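Side-chain contacts in protein HTP-2 (Caenorhabditis elegans, PDB 4TZM), which binds a closure motif of HTP-3, probably through its HORMA domain, and probably takes part in the hierarchical assembly of the meiotic chromosome axis: residues 31-36 / 159-164; 40-45 / 238-243; 22-27 / 166-171. All blocks are in the same frame, centred on the assembly; numbering follows the deposited sequence.

Interaction 1 of 3, residues 31-36 / 159-164; sequences IVSDPD and LRYEGA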
ATOM      1  N   ILE A  31      -5.656  -9.709 -14.707  1.00 56.96           N
ATOM      2  CA  ILE A  31      -5.746  -8.582 -15.624  1.00 54.18           C
ATOM      3  C   ILE A  31      -5.920  -7.296 -14.821  1.00 52.10           C
ATOM      4  O   ILE A  31      -6.750  -7.234 -13.916  1.00 56.27           O
ATOM      5  CB  ILE A  31      -6.915  -8.747 -16.617  1.00 56.34           C
ATOM      6  CG1 ILE A  31      -6.744 -10.036 -17.424  1.00 58.95           C
ATOM      7  CG2 ILE A  31      -7.004  -7.548 -17.548  1.00 56.83           C
ATOM      8  CD1 ILE A  31      -7.787 -10.232 -18.505  1.00 61.88           C
ATOM      9  N   VAL A  32      -5.125  -6.280 -15.144  1.00 48.49           N
ATOM     10  CA  VAL A  32      -5.145  -5.022 -14.405  1.00 45.42           C
ATOM     11  C   VAL A  32      -5.237  -3.816 -15.336  1.00 44.37           C
ATOM     12  O   VAL A  32      -4.990  -2.686 -14.917  1.00 43.31           O
ATOM     13  CB  VAL A  32      -3.884  -4.865 -13.524  1.00 45.42           C
ATOM     14  CG1 VAL A  32      -3.830  -5.951 -12.464  1.00 42.01           C
ATOM     15  CG2 VAL A  32      -2.625  -4.888 -14.390  1.00 46.21           C
ATOM     16  N   SER A  33      -5.591  -4.059 -16.596  1.00 46.54           N
ATOM     17  CA  SER A  33      -5.583  -3.009 -17.613  1.00 50.37           C
ATOM     18  C   SER A  33      -6.849  -2.145 -17.606  1.00 53.60           C
ATOM     19  O   SER A  33      -6.799  -0.965 -17.957  1.00 52.30           O
ATOM     20  CB  SER A  33      -5.383  -3.628 -18.999  1.00 52.38           C
ATOM     21  OG  SER A  33      -6.306  -4.680 -19.225  1.00 57.06           O
ATOM     22  N   ASP A  34      -7.975  -2.730 -17.208  1.00 53.81           N
ATOM     23  CA  ASP A  34      -9.245  -2.007 -17.170  1.00 57.22           C
ATOM     24  C   ASP A  34      -9.434  -1.316 -15.811  1.00 54.23           C
ATOM     25  O   ASP A  34      -8.860  -1.753 -14.816  1.00 53.00           O
ATOM     26  CB  ASP A  34     -10.409  -2.962 -17.471  1.00 63.13           C
ATOM     27  CG  ASP A  34     -10.580  -4.020 -16.410  1.00 67.92           C
ATOM     28  OD1 ASP A  34      -9.917  -5.073 -16.511  1.00 73.14           O
ATOM     29  OD2 ASP A  34     -11.382  -3.801 -15.479  1.00 67.56           O
ATOM     30  N   PRO A  35     -10.230  -0.229 -15.770  1.00 50.10           N
ATOM     31  CA  PRO A  35     -10.377   0.619 -14.575  1.00 47.28           C
ATOM     32  C   PRO A  35     -10.756  -0.114 -13.287  1.00 50.47           C
ATOM     33  O   PRO A  35     -10.177   0.178 -12.240  1.00 51.41           O
ATOM     34  CB  PRO A  35     -11.501   1.579 -14.969  1.00 45.46           C
ATOM     35  CG  PRO A  35     -11.398   1.680 -16.453  1.00 45.27           C
ATOM     36  CD  PRO A  35     -10.996   0.308 -16.913  1.00 46.99           C
ATOM     37  N   ASP A  36     -11.721  -1.025 -13.352  1.00 50.57           N
ATOM     38  CA  ASP A  36     -12.162  -1.736 -12.159  1.00 51.45           C
ATOM     39  C   ASP A  36     -11.098  -2.699 -11.636  1.00 50.19           C
ATOM     40  O   ASP A  36     -10.850  -2.762 -10.432  1.00 45.66           O
ATOM     41  CB  ASP A  36     -13.464  -2.492 -12.435  1.00 59.02           C
ATOM     42  CG  ASP A  36     -14.689  -1.598 -12.333  1.00 72.93           C
ATOM     43  OD1 ASP A  36     -14.612  -0.565 -11.636  1.00 76.67           O
ATOM     44  OD2 ASP A  36     -15.728  -1.930 -12.944  1.00 78.34           O
ATOM     45  N   LEU A 159       4.732   8.243 -15.883  1.00 59.33           N
ATOM     46  CA  LEU A 159       4.979   6.811 -16.031  1.00 56.19           C
ATOM     47  C   LEU A 159       3.832   6.080 -16.731  1.00 56.23           C
ATOM     48  O   LEU A 159       2.676   6.175 -16.322  1.00 53.27           O
ATOM     49  CB  LEU A 159       5.236   6.170 -14.668  1.00 55.35           C
ATOM     50  CG  LEU A 159       5.572   4.683 -14.768  1.00 53.46           C
ATOM     51  CD1 LEU A 159       6.763   4.479 -15.693  1.00 53.16           C
ATOM     52  CD2 LEU A 159       5.844   4.096 -13.399  1.00 50.15           C
ATOM     53  N   ARG A 160       4.176   5.340 -17.782  1.00 56.84           N
ATOM     54  CA  ARG A 160       3.204   4.637 -18.615  1.00 57.06           C
ATOM     55  C   ARG A 160       2.780   3.303 -18.014  1.00 54.70           C
ATOM     56  O   ARG A 160       3.522   2.692 -17.247  1.00 52.16           O
ATOM     57  CB  ARG A 160       3.790   4.379 -20.002  1.00 61.57           C
ATOM     58  CG  ARG A 160       3.101   5.080 -21.162  1.00 68.49           C
ATOM     59  CD  ARG A 160       3.688   4.581 -22.481  1.00 73.16           C
ATOM     60  NE  ARG A 160       3.635   5.577 -23.549  1.00 77.27           N
ATOM     61  CZ  ARG A 160       4.245   5.436 -24.723  1.00 82.23           C
ATOM     62  NH1 ARG A 160       4.952   4.342 -24.973  1.00 83.77           N
ATOM     63  NH2 ARG A 160       4.156   6.385 -25.646  1.00 83.33           N
ATOM     64  N   TYR A 161       1.587   2.846 -18.379  1.00 53.14           N
ATOM     65  CA  TYR A 161       1.190   1.479 -18.077  1.00 47.40           C
ATOM     66  C   TYR A 161       1.850   0.553 -19.096  1.00 46.51           C
ATOM     67  O   TYR A 161       1.645   0.700 -20.300  1.00 49.51           O
ATOM     68  CB  TYR A 161      -0.335   1.320 -18.089  1.00 43.94           C
ATOM     69  CG  TYR A 161      -0.765  -0.122 -18.194  1.00 40.04           C
ATOM     70  CD1 TYR A 161      -0.650  -0.978 -17.109  1.00 33.72           C
ATOM     71  CD2 TYR A 161      -1.274  -0.631 -19.382  1.00 41.01           C
ATOM     72  CE1 TYR A 161      -1.034  -2.301 -17.202  1.00 35.93           C
ATOM     73  CE2 TYR A 161      -1.661  -1.954 -19.485  1.00 40.31           C
ATOM     74  CZ  TYR A 161      -1.539  -2.782 -18.392  1.00 41.63           C
ATOM     75  OH  TYR A 161      -1.924  -4.100 -18.491  1.00 48.82           O
ATOM     76  N   GLU A 162       2.646  -0.394 -18.609  1.00 46.26           N
ATOM     77  CA  GLU A 162       3.477  -1.208 -19.489  1.00 48.46           C
ATOM     78  C   GLU A 162       3.116  -2.693 -19.493  1.00 50.67           C
ATOM     79  O   GLU A 162       3.904  -3.525 -19.946  1.00 53.24           O
ATOM     80  CB  GLU A 162       4.956  -1.035 -19.112  1.00 47.02           C
ATOM     81  CG  GLU A 162       5.481   0.392 -19.229  1.00 53.16           C
ATOM     82  CD  GLU A 162       5.702   0.841 -20.669  1.00 64.02           C
ATOM     83  OE1 GLU A 162       5.321   0.100 -21.600  1.00 66.73           O
ATOM     84  OE2 GLU A 162       6.268   1.938 -20.867  1.00 69.56           O
ATOM     85  N   GLY A 163       1.930  -3.022 -18.993  1.00 47.61           N
ATOM     86  CA  GLY A 163       1.453  -4.389 -19.060  1.00 47.61           C
ATOM     87  C   GLY A 163       1.352  -5.067 -17.708  1.00 47.45           C
ATOM     88  O   GLY A 163       1.888  -4.578 -16.714  1.00 46.03           O
ATOM     89  N   ALA A 164       0.665  -6.206 -17.677  1.00 49.44           N
ATOM     90  CA  ALA A 164       0.465  -6.949 -16.440  1.00 49.04           C
ATOM     91  C   ALA A 164       1.779  -7.484 -15.877  1.00 49.70           C
ATOM     92  O   ALA A 164       2.000  -7.447 -14.666  1.00 49.56           O
ATOM     93  CB  ALA A 164      -0.521  -8.086 -16.665  1.00 50.01           C
TER

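Interaction 2 of 3, residues 40-45 / 238-243; sequences NFMIRA and GHHAAH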
ATOM      1  N   ASN A  40      -9.036  -2.864  -8.320  1.00 40.40           N
ATOM      2  CA  ASN A  40      -9.026  -4.076  -7.516  1.00 35.89           C
ATOM      3  C   ASN A  40      -7.606  -4.484  -7.191  1.00 40.42           C
ATOM      4  O   ASN A  40      -7.340  -5.053  -6.134  1.00 42.37           O
ATOM      5  CB  ASN A  40      -9.746  -5.218  -8.234  1.00 40.44           C
ATOM      6  CG  ASN A  40     -11.251  -5.061  -8.204  1.00 49.62           C
ATOM      7  OD1 ASN A  40     -11.793  -4.452  -7.288  1.00 53.51           O
ATOM      8  ND2 ASN A  40     -11.934  -5.606  -9.208  1.00 52.84           N
ATOM      9  N   PHE A  41      -6.685  -4.194  -8.104  1.00 35.76           N
ATOM     10  CA  PHE A  41      -5.302  -4.525  -7.838  1.00 35.24           C
ATOM     11  C   PHE A  41      -4.729  -3.674  -6.701  1.00 30.89           C
ATOM     12  O   PHE A  41      -4.002  -4.185  -5.856  1.00 41.08           O
ATOM     13  CB  PHE A  41      -4.431  -4.366  -9.087  1.00 41.03           C
ATOM     14  CG  PHE A  41      -2.975  -4.534  -8.795  1.00 37.76           C
ATOM     15  CD1 PHE A  41      -2.423  -5.797  -8.700  1.00 39.86           C
ATOM     16  CD2 PHE A  41      -2.173  -3.434  -8.547  1.00 36.44           C
ATOM     17  CE1 PHE A  41      -1.090  -5.961  -8.395  1.00 41.36           C
ATOM     18  CE2 PHE A  41      -0.844  -3.592  -8.241  1.00 40.02           C
ATOM     19  CZ  PHE A  41      -0.299  -4.858  -8.164  1.00 41.58           C
ATOM     20  N   MET A  42      -5.043  -2.381  -6.683  1.00 28.30           N
ATOM     21  CA  MET A  42      -4.519  -1.497  -5.640  1.00 26.29           C
ATOM     22  C   MET A  42      -5.023  -1.919  -4.260  1.00 37.91           C
ATOM     23  O   MET A  42      -4.296  -1.836  -3.270  1.00 41.84           O
ATOM     24  CB  MET A  42      -4.905  -0.038  -5.910  1.00 25.49           C
ATOM     25  CG  MET A  42      -4.235   0.591  -7.127  1.00 30.83           C
ATOM     26  SD  MET A  42      -2.440   0.415  -7.116  1.00 41.79           S
ATOM     27  CE  MET A  42      -1.950   1.865  -8.030  1.00 63.49           C
ATOM     28  N   ILE A  43      -6.275  -2.363  -4.207  1.00 39.31           N
ATOM     29  CA  ILE A  43      -6.869  -2.876  -2.977  1.00 42.18           C
ATOM     30  C   ILE A  43      -6.070  -4.062  -2.437  1.00 42.70           C
ATOM     31  O   ILE A  43      -5.751  -4.112  -1.249  1.00 41.64           O
ATOM     32  CB  ILE A  43      -8.339  -3.294  -3.203  1.00 43.99           C
ATOM     33  CG1 ILE A  43      -9.150  -2.098  -3.712  1.00 45.61           C
ATOM     34  CG2 ILE A  43      -8.947  -3.855  -1.928  1.00 45.67           C
ATOM     35  CD1 ILE A  43     -10.627  -2.365  -3.869  1.00 46.45           C
ATOM     36  N   ARG A  44      -5.739  -5.004  -3.316  1.00 46.77           N
ATOM     37  CA  ARG A  44      -4.946  -6.164  -2.931  1.00 49.07           C
ATOM     38  C   ARG A  44      -3.520  -5.747  -2.580  1.00 47.88           C
ATOM     39  O   ARG A  44      -2.911  -6.315  -1.680  1.00 51.89           O
ATOM     40  CB  ARG A  44      -4.936  -7.214  -4.047  1.00 53.19           C
ATOM     41  CG  ARG A  44      -6.318  -7.614  -4.560  1.00 58.71           C
ATOM     42  CD  ARG A  44      -7.239  -8.134  -3.455  1.00 65.14           C
ATOM     43  NE  ARG A  44      -6.843  -9.449  -2.954  1.00 73.54           N
ATOM     44  CZ  ARG A  44      -6.577  -9.713  -1.678  1.00 77.80           C
ATOM     45  NH1 ARG A  44      -6.668  -8.750  -0.772  1.00 77.88           N
ATOM     46  NH2 ARG A  44      -6.223 -10.936  -1.304  1.00 80.17           N
ATOM     47  N   ALA A  45      -2.998  -4.744  -3.283  1.00 42.99           N
ATOM     48  CA  ALA A  45      -1.650  -4.240  -3.023  1.00 42.60           C
ATOM     49  C   ALA A  45      -1.532  -3.605  -1.636  1.00 40.92           C
ATOM     50  O   ALA A  45      -0.551  -3.826  -0.927  1.00 42.45           O
ATOM     51  CB  ALA A  45      -1.241  -3.236  -4.096  1.00 39.26           C
ATOM     52  N   GLY A 238      -3.372  -0.277 -14.917  1.00 42.36           N
ATOM     53  CA  GLY A 238      -4.006   0.418 -16.022  1.00 39.30           C
ATOM     54  C   GLY A 238      -4.395   1.868 -15.789  1.00 38.83           C
ATOM     55  O   GLY A 238      -4.192   2.711 -16.662  1.00 42.02           O
ATOM     56  N   HIS A 239      -4.959   2.177 -14.627  1.00 36.98           N
ATOM     57  CA  HIS A 239      -5.567   3.493 -14.451  1.00 38.48           C
ATOM     58  C   HIS A 239      -5.217   4.149 -13.127  1.00 36.39           C
ATOM     59  O   HIS A 239      -5.800   5.168 -12.756  1.00 38.01           O
ATOM     60  CB  HIS A 239      -7.086   3.375 -14.603  1.00 34.81           C
ATOM     61  CG  HIS A 239      -7.504   2.817 -15.927  1.00 35.06           C
ATOM     62  ND1 HIS A 239      -7.937   3.608 -16.966  1.00 40.24           N
ATOM     63  CD2 HIS A 239      -7.514   1.545 -16.390  1.00 37.52           C
ATOM     64  CE1 HIS A 239      -8.215   2.848 -18.009  1.00 41.31           C
ATOM     65  NE2 HIS A 239      -7.966   1.592 -17.688  1.00 37.76           N
ATOM     66  N   HIS A 240      -4.250   3.573 -12.424  1.00 37.48           N
ATOM     67  CA  HIS A 240      -3.847   4.093 -11.132  1.00 40.82           C
ATOM     68  C   HIS A 240      -2.337   4.009 -10.982  1.00 40.76           C
ATOM     69  O   HIS A 240      -1.676   3.258 -11.700  1.00 41.42           O
ATOM     70  CB  HIS A 240      -4.520   3.315  -9.995  1.00 35.14           C
ATOM     71  CG  HIS A 240      -6.014   3.301 -10.067  1.00 40.21           C
ATOM     72  ND1 HIS A 240      -6.709   2.470 -10.918  1.00 44.86           N
ATOM     73  CD2 HIS A 240      -6.949   4.021  -9.399  1.00 43.50           C
ATOM     74  CE1 HIS A 240      -8.009   2.677 -10.773  1.00 46.17           C
ATOM     75  NE2 HIS A 240      -8.177   3.615  -9.856  1.00 46.20           N
ATOM     76  N   ALA A 241      -1.797   4.786 -10.052  1.00 41.82           N
ATOM     77  CA  ALA A 241      -0.393   4.680  -9.686  1.00 41.97           C
ATOM     78  C   ALA A 241      -0.245   4.869  -8.183  1.00 41.02           C
ATOM     79  O   ALA A 241      -1.008   5.613  -7.568  1.00 38.83           O
ATOM     80  CB  ALA A 241       0.451   5.699 -10.449  1.00 39.57           C
ATOM     81  N   ALA A 242       0.733   4.183  -7.599  1.00 38.19           N
ATOM     82  CA  ALA A 242       1.007   4.309  -6.177  1.00 40.08           C
ATOM     83  C   ALA A 242       2.504   4.492  -5.926  1.00 42.41           C
ATOM     84  O   ALA A 242       3.335   3.932  -6.646  1.00 34.52           O
ATOM     85  CB  ALA A 242       0.488   3.094  -5.430  1.00 40.13           C
ATOM     86  N   HIS A 243       2.845   5.287  -4.916  1.00 45.44           N
ATOM     87  CA  HIS A 243       4.239   5.476  -4.528  1.00 46.53           C
ATOM     88  C   HIS A 243       4.435   5.123  -3.054  1.00 45.03           C
ATOM     89  O   HIS A 243       3.812   5.726  -2.175  1.00 48.43           O
ATOM     90  CB  HIS A 243       4.682   6.913  -4.789  1.00 47.24           C
ATOM     91  CG  HIS A 243       6.142   7.142  -4.555  1.00 54.91           C
ATOM     92  ND1 HIS A 243       6.613   7.969  -3.559  1.00 59.10           N
ATOM     93  CD2 HIS A 243       7.234   6.647  -5.183  1.00 55.81           C
ATOM     94  CE1 HIS A 243       7.936   7.980  -3.589  1.00 57.28           C
ATOM     95  NE2 HIS A 243       8.336   7.184  -4.563  1.00 57.23           N
TER

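Interaction 3 of 3, residues 22-27 / 166-171; sequences KTWSKL and SVRDQM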
ATOM      1  N   LYS A  22      -0.398 -19.456 -11.573  1.00 85.30           N
ATOM      2  CA  LYS A  22      -1.329 -19.993 -10.586  1.00 81.22           C
ATOM      3  C   LYS A  22      -1.156 -19.327  -9.220  1.00 77.16           C
ATOM      4  O   LYS A  22      -2.136 -19.027  -8.532  1.00 76.32           O
ATOM      5  CB  LYS A  22      -1.147 -21.509 -10.465  1.00 84.52           C
ATOM      6  CG  LYS A  22      -2.309 -22.232  -9.800  1.00 86.23           C
ATOM      7  CD  LYS A  22      -3.630 -21.893 -10.475  1.00 83.03           C
ATOM      8  CE  LYS A  22      -4.725 -22.869 -10.073  1.00 81.94           C
ATOM      9  NZ  LYS A  22      -4.393 -24.263 -10.484  1.00 84.91           N
ATOM     10  N   THR A  23       0.097 -19.090  -8.843  1.00 75.08           N
ATOM     11  CA  THR A  23       0.423 -18.487  -7.555  1.00 72.35           C
ATOM     12  C   THR A  23      -0.030 -17.032  -7.478  1.00 69.07           C
ATOM     13  O   THR A  23      -0.603 -16.603  -6.474  1.00 67.06           O
ATOM     14  CB  THR A  23       1.935 -18.551  -7.276  1.00 72.74           C
ATOM     15  OG1 THR A  23       2.401 -19.898  -7.439  1.00 77.83           O
ATOM     16  CG2 THR A  23       2.233 -18.075  -5.866  1.00 70.42           C
ATOM     17  N   TRP A  24       0.233 -16.278  -8.541  1.00 68.82           N
ATOM     18  CA  TRP A  24      -0.153 -14.871  -8.608  1.00 62.76           C
ATOM     19  C   TRP A  24      -1.663 -14.690  -8.464  1.00 58.53           C
ATOM     20  O   TRP A  24      -2.123 -13.767  -7.792  1.00 53.26           O
ATOM     21  CB  TRP A  24       0.328 -14.247  -9.924  1.00 59.90           C
ATOM     22  CG  TRP A  24      -0.138 -12.832 -10.129  1.00 55.11           C
ATOM     23  CD1 TRP A  24      -1.247 -12.424 -10.812  1.00 56.59           C
ATOM     24  CD2 TRP A  24       0.495 -11.641  -9.643  1.00 52.39           C
ATOM     25  NE1 TRP A  24      -1.344 -11.051 -10.781  1.00 54.87           N
ATOM     26  CE2 TRP A  24      -0.286 -10.546 -10.069  1.00 50.94           C
ATOM     27  CE3 TRP A  24       1.646 -11.390  -8.887  1.00 52.97           C
ATOM     28  CZ2 TRP A  24       0.046  -9.223  -9.766  1.00 48.07           C
ATOM     29  CZ3 TRP A  24       1.975 -10.077  -8.587  1.00 52.77           C
ATOM     30  CH2 TRP A  24       1.177  -9.010  -9.025  1.00 51.10           C
ATOM     31  N   SER A  25      -2.428 -15.582  -9.084  1.00 63.90           N
ATOM     32  CA  SER A  25      -3.883 -15.458  -9.100  1.00 70.93           C
ATOM     33  C   SER A  25      -4.509 -15.696  -7.727  1.00 73.43           C
ATOM     34  O   SER A  25      -5.680 -15.390  -7.513  1.00 75.39           O
ATOM     35  CB  SER A  25      -4.488 -16.427 -10.118  1.00 75.93           C
ATOM     36  OG  SER A  25      -4.063 -16.116 -11.432  1.00 77.91           O
ATOM     37  N   LYS A  26      -3.724 -16.233  -6.802  1.00 74.48           N
ATOM     38  CA  LYS A  26      -4.218 -16.535  -5.465  1.00 75.63           C
ATOM     39  C   LYS A  26      -4.413 -15.269  -4.632  1.00 69.26           C
ATOM     40  O   LYS A  26      -5.204 -15.253  -3.688  1.00 69.46           O
ATOM     41  CB  LYS A  26      -3.256 -17.489  -4.751  1.00 82.69           C
ATOM     42  CG  LYS A  26      -3.801 -18.050  -3.452  1.00 89.98           C
ATOM     43  CD  LYS A  26      -2.711 -18.692  -2.612  1.00 95.99           C
ATOM     44  CE  LYS A  26      -3.266 -19.145  -1.270  1.00100.05           C
ATOM     45  NZ  LYS A  26      -2.203 -19.675  -0.373  1.00102.72           N
ATOM     46  N   LEU A  27      -3.697 -14.205  -4.987  1.00 64.87           N
ATOM     47  CA  LEU A  27      -3.766 -12.952  -4.237  1.00 58.43           C
ATOM     48  C   LEU A  27      -4.172 -11.748  -5.085  1.00 52.90           C
ATOM     49  O   LEU A  27      -4.715 -10.772  -4.562  1.00 49.98           O
ATOM     50  CB  LEU A  27      -2.417 -12.661  -3.575  1.00 57.00           C
ATOM     51  CG  LEU A  27      -2.060 -13.491  -2.347  1.00 59.02           C
ATOM     52  CD1 LEU A  27      -0.615 -13.246  -1.951  1.00 57.81           C
ATOM     53  CD2 LEU A  27      -2.994 -13.148  -1.202  1.00 62.22           C
ATOM     54  N   SER A 166       4.750  -6.277 -16.119  1.00 49.06           N
ATOM     55  CA  SER A 166       5.502  -5.191 -15.491  1.00 46.87           C
ATOM     56  C   SER A 166       4.947  -4.875 -14.102  1.00 44.61           C
ATOM     57  O   SER A 166       5.709  -4.577 -13.183  1.00 44.53           O
ATOM     58  CB  SER A 166       5.491  -3.934 -16.368  1.00 47.11           C
ATOM     59  OG  SER A 166       4.202  -3.344 -16.398  1.00 53.37           O
ATOM     60  N   VAL A 167       3.628  -4.951 -13.947  1.00 42.86           N
ATOM     61  CA  VAL A 167       3.007  -4.727 -12.643  1.00 41.18           C
ATOM     62  C   VAL A 167       3.447  -5.801 -11.648  1.00 42.75           C
ATOM     63  O   VAL A 167       3.793  -5.495 -10.502  1.00 45.66           O
ATOM     64  CB  VAL A 167       1.462  -4.705 -12.735  1.00 42.11           C
ATOM     65  CG1 VAL A 167       0.856  -4.501 -11.366  1.00 39.20           C
ATOM     66  CG2 VAL A 167       0.996  -3.610 -13.682  1.00 42.16           C
ATOM     67  N   ARG A 168       3.444  -7.059 -12.088  1.00 43.56           N
ATOM     68  CA  ARG A 168       3.927  -8.167 -11.258  1.00 49.14           C
ATOM     69  C   ARG A 168       5.386  -7.962 -10.841  1.00 52.63           C
ATOM     70  O   ARG A 168       5.755  -8.246  -9.703  1.00 52.49           O
ATOM     71  CB  ARG A 168       3.770  -9.503 -11.999  1.00 53.52           C
ATOM     72  CG  ARG A 168       4.330 -10.731 -11.265  1.00 53.79           C
ATOM     73  CD  ARG A 168       4.214 -11.985 -12.135  1.00 59.90           C
ATOM     74  NE  ARG A 168       4.833 -13.168 -11.540  1.00 68.39           N
ATOM     75  CZ  ARG A 168       6.102 -13.522 -11.724  1.00 74.97           C
ATOM     76  NH1 ARG A 168       6.898 -12.780 -12.483  1.00 76.61           N
ATOM     77  NH2 ARG A 168       6.580 -14.617 -11.149  1.00 76.10           N
ATOM     78  N   ASP A 169       6.207  -7.466 -11.765  1.00 51.07           N
ATOM     79  CA  ASP A 169       7.602  -7.150 -11.458  1.00 52.24           C
ATOM     80  C   ASP A 169       7.698  -6.043 -10.414  1.00 48.53           C
ATOM     81  O   ASP A 169       8.551  -6.085  -9.527  1.00 46.05           O
ATOM     82  CB  ASP A 169       8.366  -6.718 -12.715  1.00 54.20           C
ATOM     83  CG  ASP A 169       8.598  -7.857 -13.689  1.00 62.14           C
ATOM     84  OD1 ASP A 169       8.427  -9.033 -13.302  1.00 66.51           O
ATOM     85  OD2 ASP A 169       8.967  -7.572 -14.850  1.00 65.94           O
ATOM     86  N   GLN A 170       6.832  -5.042 -10.538  1.00 46.09           N
ATOM     87  CA  GLN A 170       6.826  -3.919  -9.609  1.00 46.78           C
ATOM     88  C   GLN A 170       6.368  -4.366  -8.226  1.00 45.22           C
ATOM     89  O   GLN A 170       6.840  -3.853  -7.212  1.00 44.87           O
ATOM     90  CB  GLN A 170       5.925  -2.794 -10.127  1.00 48.04           C
ATOM     91  CG  GLN A 170       6.480  -2.032 -11.328  1.00 43.91           C
ATOM     92  CD  GLN A 170       5.417  -1.216 -12.047  1.00 46.72           C
ATOM     93  OE1 GLN A 170       4.226  -1.331 -11.755  1.00 44.03           O
ATOM     94  NE2 GLN A 170       5.844  -0.387 -12.992  1.00 50.75           N
ATOM     95  N   MET A 171       5.450  -5.329  -8.189  1.00 43.85           N
ATOM     96  CA  MET A 171       4.922  -5.838  -6.922  1.00 45.85           C
ATOM     97  C   MET A 171       5.948  -6.718  -6.214  1.00 49.00           C
ATOM     98  O   MET A 171       6.117  -6.635  -4.997  1.00 50.20           O
ATOM     99  CB  MET A 171       3.629  -6.619  -7.156  1.00 42.05           C
ATOM    100  CG  MET A 171       3.110  -7.353  -5.929  1.00 46.72           C
ATOM    101  SD  MET A 171       2.784  -6.245  -4.545  1.00 61.24           S
ATOM    102  CE  MET A 171       1.599  -5.138  -5.276  1.00 30.05           C
TER

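Interaction 1 of 3, residues 31-36 / 159-164
Val32 and Ala164 bring the two backbones within 6.3 Å, CA to CA, where a loop leading to helix 35-56 passes the start of helix 164-185. Val32 does most of the apolar work with one methyl: CG2 lies 4.1 Å from CE1 of Tyr161 and 4.5 Å from CB of Ala164, facing both the phenol and the first residue of helix 164-185. Tyr161 reaches across to meet it because CG is anti to its backbone N (chi1 163°), which sends the ring toward residues 32 and 33. At the far end of that ring Ser33 contributes carbon rather than its hydroxyl, with CB 3.5 Å from Tyr161 OH. Val32 and Ser33 both approach the phenol obliquely. One face of the same ring is covered from within its own segment, since the backbone N of Gly163 sits 3.4 Å above the plane, over the centre. With phi at 112°, Gly163 adopts backbone angles at which a side chain would be pressed against the carbonyl O of Glu162. It occupies the N-cap position of helix 164-185, where Asp17 binds Ala164 N, while Asp34 is the side-chain N-cap of helix 35-56. The arrangement is thus a loop just before one helix packing on the loop and first residue of another, at one end of the HORMA domain's helical layer.

Interaction 2 of 3, residues 40-45 / 238-243
The helix-on-sheet interface of the HORMA domain is represented here by Met42 of helix 35-56, which reaches onto His240, Ala241 and Ala242 at the start of strand 240-248. Over these short segments helix and strand run nearly parallel, their axes 20° apart and 9.6 Å from each other at closest approach. Of residues 40-45, Met42 alone crosses that gap to touch residues 238-243. Its chain bends at chi2 (-52°), and the terminal methyl settles over the strand backbone between the two side chains that point to the helix. From there CE touches CB of His240 at 3.5 Å, the carbonyl carbon of Ala241, also at 3.5 Å, and CB of Ala242 at 3.8 Å. The methyl therefore rests on the peptide joining the two alanines, with CE of Met42 3.6 Å from Ala242 N. Nearer the backbone of Met42, CG lies 4.0 Å from His240 CB and approaches the imidazole obliquely.

Strand 240-248 lies between strands 228-235 and 123-133, antiparallel to both, an arrangement consistent with the C-terminal hairpin of closed Mad2-like HORMA domains. Ala241 points to the other side of the strand from its two neighbours and packs on Ile130 and Phe132, whereas Ala242 faces the helix.

The polar end of His240 is tied to the same helix by a different residue: ND1 is hydrogen-bonded to OG of Ser38, and the same OG accepts a hydrogen bond from the backbone N of His239, which helps fix the rotation of the imidazole whose CB supports the methionine methyl.

Interaction 3 of 3, residues 22-27 / 166-171
Trp24 lays the face of its six-membered ring against the aliphatic part of Arg168. CG of Arg168 is 4.0 Å from the centroid of that ring and 30° off its normal, a CH-pi contact, and stands 3.6 Å from Trp24 CZ3. The arginine runs extended from CG to NE, and the two side chains point in opposite senses as they pass. The guanidinium plane lies 60° from the ring plane; the contact is made by CB and CG. At the indole edge, in the ring plane, Met171 CB lies 3.9 Å from Trp24 CH2. This reach depends on Trp24 CG being anti to the backbone N (chi1 175°), which throws the indole from the N-terminal segment toward the helix.

A second shell holds the ring there. Trp24 NE1 is hydrogen-bonded to Pro29 O, Phe28 stacks on the indole, and Asp21 OD1 takes the backbone N-H of Trp24. Phe41 of helix 35-56 touches both Trp24 and Met171, while Ile19 lies against Trp24 and Arg168. The result is a buried tryptophan that joins the N-terminal segment to helix 164-185 of the HORMA fold.

From the N terminus, segment 22-27 pairs first, and interaction 3 closes a loop of 138 residues onto helix 164-185. Interaction 1 is nested inside it, joining the approach to helix 35-56 with the turn that leads into helix 164-185. Interaction 2 starts within both loops but ends far beyond them, on strand 240-248, and so crosses each. The three also meet directly: Val32 CG2 packs on Val167 CG2, Phe41 CZ on Val167 CG1, and Val32 O probably accepts a hydrogen bond from Gly238 N. Together they illustrate how a few contacts can tie an N-terminal segment, two helices and a C-terminal strand together within the HORMA fold.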